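Local coordinates for bifunctional protein FolD (Thermus thermophilus, PDB 6V6Y), which probably oxidises 5,10-methylenetetrahydrofolate with NADP(+) and then hydrolyses the methenyl product to 10-formyltetrahydrofolate, working as a homodimer in one-carbon metabolism, at residues A[95-100]-A[104-109]; A[221-226]-A[241-246]. All blocks are in the same frame, centred on the assembly; numbering follows the deposited sequence.

Contact 1 (A[95-100]-A[104-109]); sequences LPLPPH and QRVLEA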
loop_
_atom_site.group_PDB
_atom_site.type_symbol
_atom_site.label_atom_id
_atom_site.label_comp_id
_atom_site.label_asym_id
_atom_site.label_seq_id
_atom_site.Cartn_x
_atom_site.Cartn_y
_atom_site.Cartn_z
ATOM N N LEU A 95 10.875 -13.398 -12.696
ATOM C CA LEU A 95 9.535 -13.525 -13.244
ATOM C C LEU A 95 9.561 -13.261 -14.734
ATOM O O LEU A 95 10.461 -12.584 -15.235
ATOM C CB LEU A 95 8.573 -12.556 -12.547
ATOM C CG LEU A 95 8.691 -12.725 -11.036
ATOM C CD1 LEU A 95 7.925 -11.656 -10.281
ATOM C CD2 LEU A 95 8.258 -14.134 -10.627
ATOM N N PRO A 96 8.594 -13.800 -15.493
ATOM C CA PRO A 96 7.439 -14.586 -15.050
ATOM C C PRO A 96 7.759 -16.041 -14.778
ATOM O O PRO A 96 8.645 -16.619 -15.401
ATOM C CB PRO A 96 6.485 -14.484 -16.235
ATOM C CG PRO A 96 7.411 -14.456 -17.411
ATOM C CD PRO A 96 8.659 -13.720 -16.964
ATOM N N LEU A 97 7.031 -16.630 -13.851
ATOM C CA LEU A 97 7.138 -18.053 -13.637
ATOM C C LEU A 97 6.221 -18.782 -14.612
ATOM O O LEU A 97 5.258 -18.202 -15.117
ATOM C CB LEU A 97 6.791 -18.382 -12.187
ATOM C CG LEU A 97 7.977 -18.074 -11.274
ATOM C CD1 LEU A 97 7.590 -18.038 -9.805
ATOM C CD2 LEU A 97 9.042 -19.125 -11.519
ATOM N N PRO A 98 6.523 -20.037 -14.933
ATOM C CA PRO A 98 5.657 -20.807 -15.834
ATOM C C PRO A 98 4.277 -21.020 -15.233
ATOM O O PRO A 98 4.103 -20.981 -14.004
ATOM C CB PRO A 98 6.411 -22.137 -16.007
ATOM C CG PRO A 98 7.387 -22.186 -14.891
ATOM C CD PRO A 98 7.758 -20.764 -14.610
ATOM N N PRO A 99 3.265 -21.245 -16.077
ATOM C CA PRO A 99 1.869 -21.216 -15.598
ATOM C C PRO A 99 1.530 -22.257 -14.547
ATOM O O PRO A 99 0.601 -22.038 -13.756
ATOM C CB PRO A 99 1.065 -21.455 -16.881
ATOM C CG PRO A 99 1.939 -20.970 -17.966
ATOM C CD PRO A 99 3.345 -21.270 -17.546
ATOM N N HIS A 100 2.233 -23.391 -14.514
ATOM C CA HIS A 100 1.890 -24.434 -13.559
ATOM C C HIS A 100 2.310 -24.090 -12.137
ATOM O O HIS A 100 2.068 -24.892 -11.220
ATOM C CB HIS A 100 2.502 -25.771 -13.998
ATOM C CG HIS A 100 3.984 -25.878 -13.782
ATOM N ND1 HIS A 100 4.905 -25.455 -14.715
ATOM C CD2 HIS A 100 4.700 -26.383 -12.748
ATOM C CE1 HIS A 100 6.126 -25.687 -14.265
ATOM N NE2 HIS A 100 6.029 -26.244 -13.070
ATOM N N GLN A 104 2.441 -16.063 -6.352
ATOM C CA GLN A 104 2.283 -15.576 -4.981
ATOM C C GLN A 104 2.820 -16.594 -3.975
ATOM O O GLN A 104 3.537 -16.237 -3.031
ATOM C CB GLN A 104 0.800 -15.237 -4.706
ATOM C CG GLN A 104 0.328 -15.397 -3.232
ATOM C CD GLN A 104 -1.139 -14.934 -2.966
ATOM O OE1 GLN A 104 -1.980 -14.889 -3.876
ATOM N NE2 GLN A 104 -1.430 -14.585 -1.712
ATOM N N ARG A 105 2.526 -17.875 -4.194
ATOM C CA ARG A 105 2.981 -18.907 -3.274
ATOM C C ARG A 105 4.507 -18.980 -3.230
ATOM O O ARG A 105 5.094 -19.157 -2.156
ATOM C CB ARG A 105 2.378 -20.252 -3.675
ATOM C CG ARG A 105 2.731 -21.381 -2.735
ATOM C CD ARG A 105 1.595 -21.718 -1.789
ATOM N NE ARG A 105 1.811 -22.996 -1.100
ATOM C CZ ARG A 105 2.654 -23.182 -0.078
ATOM N NH1 ARG A 105 3.387 -22.173 0.390
ATOM N NH2 ARG A 105 2.769 -24.386 0.482
ATOM N N VAL A 106 5.169 -18.812 -4.379
ATOM C CA VAL A 106 6.632 -18.861 -4.419
ATOM C C VAL A 106 7.230 -17.642 -3.723
ATOM O O VAL A 106 8.123 -17.765 -2.873
ATOM C CB VAL A 106 7.123 -18.973 -5.872
ATOM C CG1 VAL A 106 8.608 -18.600 -5.978
ATOM C CG2 VAL A 106 6.859 -20.369 -6.403
ATOM N N LEU A 107 6.744 -16.448 -4.077
ATOM C CA LEU A 107 7.260 -15.214 -3.491
ATOM C C LEU A 107 7.077 -15.195 -1.978
ATOM O O LEU A 107 7.971 -14.755 -1.243
ATOM C CB LEU A 107 6.569 -14.002 -4.139
ATOM C CG LEU A 107 6.839 -13.857 -5.641
ATOM C CD1 LEU A 107 6.140 -12.627 -6.276
ATOM C CD2 LEU A 107 8.340 -13.795 -5.866
ATOM N N GLU A 108 5.920 -15.658 -1.488
ATOM C CA GLU A 108 5.690 -15.705 -0.043
ATOM C C GLU A 108 6.558 -16.747 0.658
ATOM O O GLU A 108 6.715 -16.677 1.885
ATOM C CB GLU A 108 4.212 -15.975 0.254
ATOM C CG GLU A 108 3.284 -14.837 -0.197
ATOM C CD GLU A 108 1.894 -14.915 0.432
ATOM O OE1 GLU A 108 1.641 -15.854 1.222
ATOM O OE2 GLU A 108 1.053 -14.038 0.132
ATOM N N ALA A 109 7.131 -17.700 -0.087
ATOM C CA ALA A 109 8.044 -18.675 0.511
ATOM C C ALA A 109 9.416 -18.091 0.811
ATOM O O ALA A 109 10.111 -18.604 1.692
ATOM C CB ALA A 109 8.208 -19.888 -0.401
#
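L95 and L97, in the loop 95-100, face L107 and V106 on helix 103-109 with the two backbones well apart: the CA atoms of L97 and V106 are 9.3 Å from each other, those of L95 and L107 10.2 Å. At that spacing only side chains can bridge the gap, and 129 Å² of surface is buried between the segments. The closer pair is L97 with V106. Both CB atoms point across the gap and the two chains meet tip to tip, L97 CD1 lying 4.0 Å from V106 CG1. The same methyl is 4.1 Å from V106 CB and 4.2 Å from V106 CG2, which places it over the branch point of the valine. The leucine torsions account for this reach: CG stands opposite the carbonyl carbon (chi1 -79°), and chi2 of 165° then carries CD1 out toward the helix. The second pair is looser, with L95 CD1 and L107 CD1 at 4.5 Å. A cis peptide bond precedes P96, and on either side of this proline the two leucines send their side chains to the helix.

Away from the leucines, Q104 NE2 donates to E108 OE2 at 3.1 Å; the acceptor lies near the amide plane, but the amide approaches from above the carboxylate plane, 53° out of it. E108 OE2 also forms a salt bridge with R126 of the second subunit, so the helix takes part in the dimer contact. L75 of helix 72-84 touches both L97 and V106, and F119 touches both L95 and L107. The arrangement is a strand-to-helix connection in the catalytic domain, where the loop leaving strand 90-93 packs apolar side chains on the very helix it leads into.

Contact 2 (A[221-226]-A[241-246]); sequences AIVVDV and PEVAEV. With NAP (NADP nicotinamide-adenine-dinucleotide phosphate), chain B.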
loop_
_atom_site.group_PDB
_atom_site.type_symbol
_atom_site.label_atom_id
_atom_site.label_comp_id
_atom_site.label_asym_id
_atom_site.label_seq_id
_atom_site.Cartn_x
_atom_site.Cartn_y
_atom_site.Cartn_z
ATOM N N ALA A 221 7.325 19.460 -17.075
ATOM C CA ALA A 221 7.197 18.298 -16.209
ATOM C C ALA A 221 8.483 17.485 -16.210
ATOM O O ALA A 221 9.252 17.500 -17.176
ATOM C CB ALA A 221 6.034 17.419 -16.659
ATOM N N ILE A 222 8.722 16.787 -15.100
ATOM C CA ILE A 222 9.764 15.762 -15.017
ATOM C C ILE A 222 9.112 14.430 -15.361
ATOM O O ILE A 222 8.195 13.988 -14.659
ATOM C CB ILE A 222 10.388 15.716 -13.613
ATOM C CG1 ILE A 222 10.767 17.121 -13.136
ATOM C CG2 ILE A 222 11.556 14.722 -13.550
ATOM C CD1 ILE A 222 12.125 17.566 -13.541
ATOM N N VAL A 223 9.567 13.790 -16.435
ATOM C CA VAL A 223 8.937 12.580 -16.955
ATOM C C VAL A 223 9.896 11.404 -16.778
ATOM O O VAL A 223 11.028 11.430 -17.283
ATOM C CB VAL A 223 8.526 12.753 -18.425
ATOM C CG1 VAL A 223 7.920 11.458 -18.959
ATOM C CG2 VAL A 223 7.534 13.916 -18.561
ATOM N N VAL A 224 9.428 10.366 -16.080
ATOM C CA VAL A 224 10.189 9.148 -15.802
ATOM C C VAL A 224 9.517 7.993 -16.540
ATOM O O VAL A 224 8.343 7.700 -16.300
ATOM C CB VAL A 224 10.266 8.874 -14.293
ATOM C CG1 VAL A 224 10.983 7.570 -14.014
ATOM C CG2 VAL A 224 10.956 10.045 -13.586
ATOM N N ASP A 225 10.255 7.339 -17.435
ATOM C CA ASP A 225 9.707 6.350 -18.359
ATOM C C ASP A 225 10.200 4.962 -17.967
ATOM O O ASP A 225 11.335 4.590 -18.267
ATOM C CB ASP A 225 10.114 6.700 -19.784
ATOM C CG ASP A 225 9.424 5.840 -20.833
ATOM O OD1 ASP A 225 8.746 4.845 -20.486
ATOM O OD2 ASP A 225 9.569 6.172 -22.028
ATOM N N VAL A 226 9.330 4.177 -17.333
ATOM C CA VAL A 226 9.701 2.839 -16.866
ATOM C C VAL A 226 9.515 1.778 -17.943
ATOM O O VAL A 226 10.027 0.658 -17.795
ATOM C CB VAL A 226 8.889 2.489 -15.595
ATOM C CG1 VAL A 226 9.371 1.200 -14.946
ATOM C CG2 VAL A 226 8.952 3.642 -14.579
ATOM N N PRO A 241 9.158 10.079 -27.742
ATOM C CA PRO A 241 10.289 11.030 -27.656
ATOM C C PRO A 241 9.912 12.478 -27.923
ATOM O O PRO A 241 10.632 13.372 -27.464
ATOM C CB PRO A 241 11.297 10.509 -28.700
ATOM C CG PRO A 241 10.654 9.324 -29.365
ATOM C CD PRO A 241 9.505 8.867 -28.504
ATOM N N GLU A 242 8.790 12.750 -28.600
ATOM C CA GLU A 242 8.348 14.133 -28.761
ATOM C C GLU A 242 8.144 14.843 -27.427
ATOM O O GLU A 242 8.111 16.079 -27.394
ATOM C CB GLU A 242 7.051 14.180 -29.564
ATOM C CG GLU A 242 5.837 13.709 -28.775
ATOM C CD GLU A 242 4.574 13.659 -29.620
ATOM O OE1 GLU A 242 3.491 13.350 -29.063
ATOM O OE2 GLU A 242 4.670 13.934 -30.842
ATOM N N VAL A 243 8.005 14.090 -26.330
ATOM C CA VAL A 243 7.754 14.672 -25.010
ATOM C C VAL A 243 8.930 15.532 -24.561
ATOM O O VAL A 243 8.752 16.452 -23.746
ATOM C CB VAL A 243 7.410 13.523 -24.011
ATOM C CG1 VAL A 243 7.570 13.940 -22.541
ATOM C CG2 VAL A 243 5.987 13.013 -24.268
ATOM N N ALA A 244 10.129 15.292 -25.121
ATOM C CA ALA A 244 11.281 16.161 -24.879
ATOM C C ALA A 244 11.029 17.609 -25.300
ATOM O O ALA A 244 11.753 18.508 -24.849
ATOM C CB ALA A 244 12.511 15.609 -25.602
ATOM N N GLU A 245 10.012 17.862 -26.139
ATOM C CA GLU A 245 9.686 19.234 -26.521
ATOM C C GLU A 245 8.990 19.999 -25.401
ATOM O O GLU A 245 9.035 21.234 -25.378
ATOM C CB GLU A 245 8.774 19.256 -27.748
ATOM C CG GLU A 245 9.338 18.662 -29.027
ATOM C CD GLU A 245 8.282 18.517 -30.120
ATOM O OE1 GLU A 245 8.308 17.486 -30.825
ATOM O OE2 GLU A 245 7.417 19.419 -30.267
ATOM N N VAL A 246 8.288 19.303 -24.507
ATOM C CA VAL A 246 7.499 19.949 -23.469
ATOM C C VAL A 246 8.112 19.747 -22.087
ATOM O O VAL A 246 8.011 20.625 -21.228
ATOM C CB VAL A 246 6.035 19.451 -23.508
ATOM C CG1 VAL A 246 5.374 19.820 -24.838
ATOM C CG2 VAL A 246 5.986 17.955 -23.287
HETATM P PA NAP B . 1.783 -4.568 -15.654
HETATM O O1A NAP B . 2.205 -5.562 -16.666
HETATM O O2A NAP B . 1.191 -5.226 -14.468
HETATM O O5B NAP B . 0.755 -3.520 -16.313
HETATM C C5B NAP B . 1.049 -2.142 -16.264
HETATM C C4B NAP B . -0.186 -1.327 -15.901
HETATM O O4B NAP B . -0.368 -0.287 -16.839
HETATM C C3B NAP B . -1.463 -2.151 -15.888
HETATM O O3B NAP B . -1.801 -2.457 -14.555
HETATM C C2B NAP B . -2.515 -1.285 -16.566
HETATM O O2B NAP B . -3.530 -0.864 -15.678
HETATM C C1B NAP B . -1.746 -0.072 -17.076
HETATM N N9A NAP B . -2.009 0.137 -18.513
HETATM C C8A NAP B . -1.681 -0.719 -19.533
HETATM N N7A NAP B . -2.091 -0.172 -20.700
HETATM C C5A NAP B . -2.672 1.020 -20.442
HETATM C C6A NAP B . -3.251 1.977 -21.267
HETATM N N6A NAP B . -3.299 1.788 -22.582
HETATM N N1A NAP B . -3.778 3.126 -20.712
HETATM C C2A NAP B . -3.724 3.315 -19.347
HETATM N N3A NAP B . -3.145 2.360 -18.535
HETATM C C4A NAP B . -2.631 1.226 -19.071
HETATM O O3 NAP B . 3.033 -3.640 -15.244
HETATM P PN NAP B . 4.613 -3.934 -15.152
HETATM O O1N NAP B . 4.800 -5.338 -14.721
HETATM O O2N NAP B . 5.248 -2.833 -14.395
HETATM O O5D NAP B . 5.052 -3.814 -16.695
HETATM C C5D NAP B . 4.908 -2.584 -17.369
HETATM C C4D NAP B . 6.143 -2.288 -18.209
HETATM O O4D NAP B . 7.220 -1.866 -17.391
HETATM C C3D NAP B . 6.600 -3.531 -18.958
HETATM O O3D NAP B . 6.665 -3.258 -20.337
HETATM C C2D NAP B . 7.985 -3.826 -18.429
HETATM O O2D NAP B . 8.855 -4.142 -19.490
HETATM C C1D NAP B . 8.410 -2.526 -17.774
HETATM N N1N NAP B . 9.279 -2.788 -16.612
HETATM C C2N NAP B . 10.543 -2.275 -16.602
HETATM C C3N NAP B . 11.386 -2.508 -15.524
HETATM C C7N NAP B . 12.731 -1.847 -15.476
HETATM O O7N NAP B . 13.620 -2.178 -14.436
HETATM N N7N NAP B . 13.047 -0.962 -16.418
HETATM C C4N NAP B . 10.937 -3.264 -14.448
HETATM C C5N NAP B . 9.648 -3.781 -14.470
HETATM C C6N NAP B . 8.823 -3.535 -15.562
HETATM P P2B NAP B . -4.679 -1.872 -15.164
HETATM O O1X NAP B . -4.131 -2.741 -14.056
HETATM O O2X NAP B . -5.831 -1.054 -14.632
HETATM O O3X NAP B . -5.148 -2.742 -16.305
#
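Strand 222-225 belongs to the parallel sheet of the Rossmann-type NAD(P)-binding domain, and this contact lays the 3-10 turn 241-245 beside it. V223 and V243 make the apolar contact: V223 CG2 comes within 4.0 Å of V243 CG1, and both CB atoms point across the interface, filling the 8.4 Å between the CA atoms. The side chains cross obliquely, one methyl of each doing the touching. In V243 the methyl concerned is the one opposite the backbone N (chi1 162°), whereas V223 uses CG2, the branch opposite its carbonyl carbon. The backbones draw nearer at the other end, where A221 and V246 have CA atoms 7.5 Å apart. There A221 N and V246 O are 4.4 Å apart, too long for a hydrogen bond, and the 91 Å² buried in total marks a small interface. The turn is held by its own i+3 to i backbone bonds, among them V246 N to V243 O at 3.0 Å.

Just past the strand's C-terminal end, V226 belongs to the NADP pocket: its O lies 3.2 Å from C2N of the nicotinamide ring, and its CG1 is 4.0 Å from the same carbon. D225, the last strand residue, receives backbone N-H groups on both carboxylate oxygens, OD1 from D238 and G227 and OD2 from V239, tying the strand end to the chain that leads into the turn.

Within the sheet, strand 222-225 runs between parallel strands 201-204 and 249-250; I222 bonds through its backbone to L202 and V223 to A249. V224 packs on V142 and L146 of helix 137-148, while its neighbour V223 turns the other way, to V243, so helix and turn cover opposite faces of the strand.

How the contacts relate
Contact 1 and contact 2 fall in different domains, the catalytic one and the NAD(P)-binding one, on opposite sides of the chain's centre. Their centres are 34 Å apart and their nearest atoms about 13 Å, so neither touches the other. The bound NADP is the common reference point. Contact 2 reaches it directly through V226, just past the end of strand 222-225, although its valine pair lies farther back along that strand; in contact 1 the side chain of L95 remains about 8 Å from the cofactor. Segments 95-100 and 221-226 thus approach NADP from different domains, while segments 104-109 and 241-246 provide their packing partners.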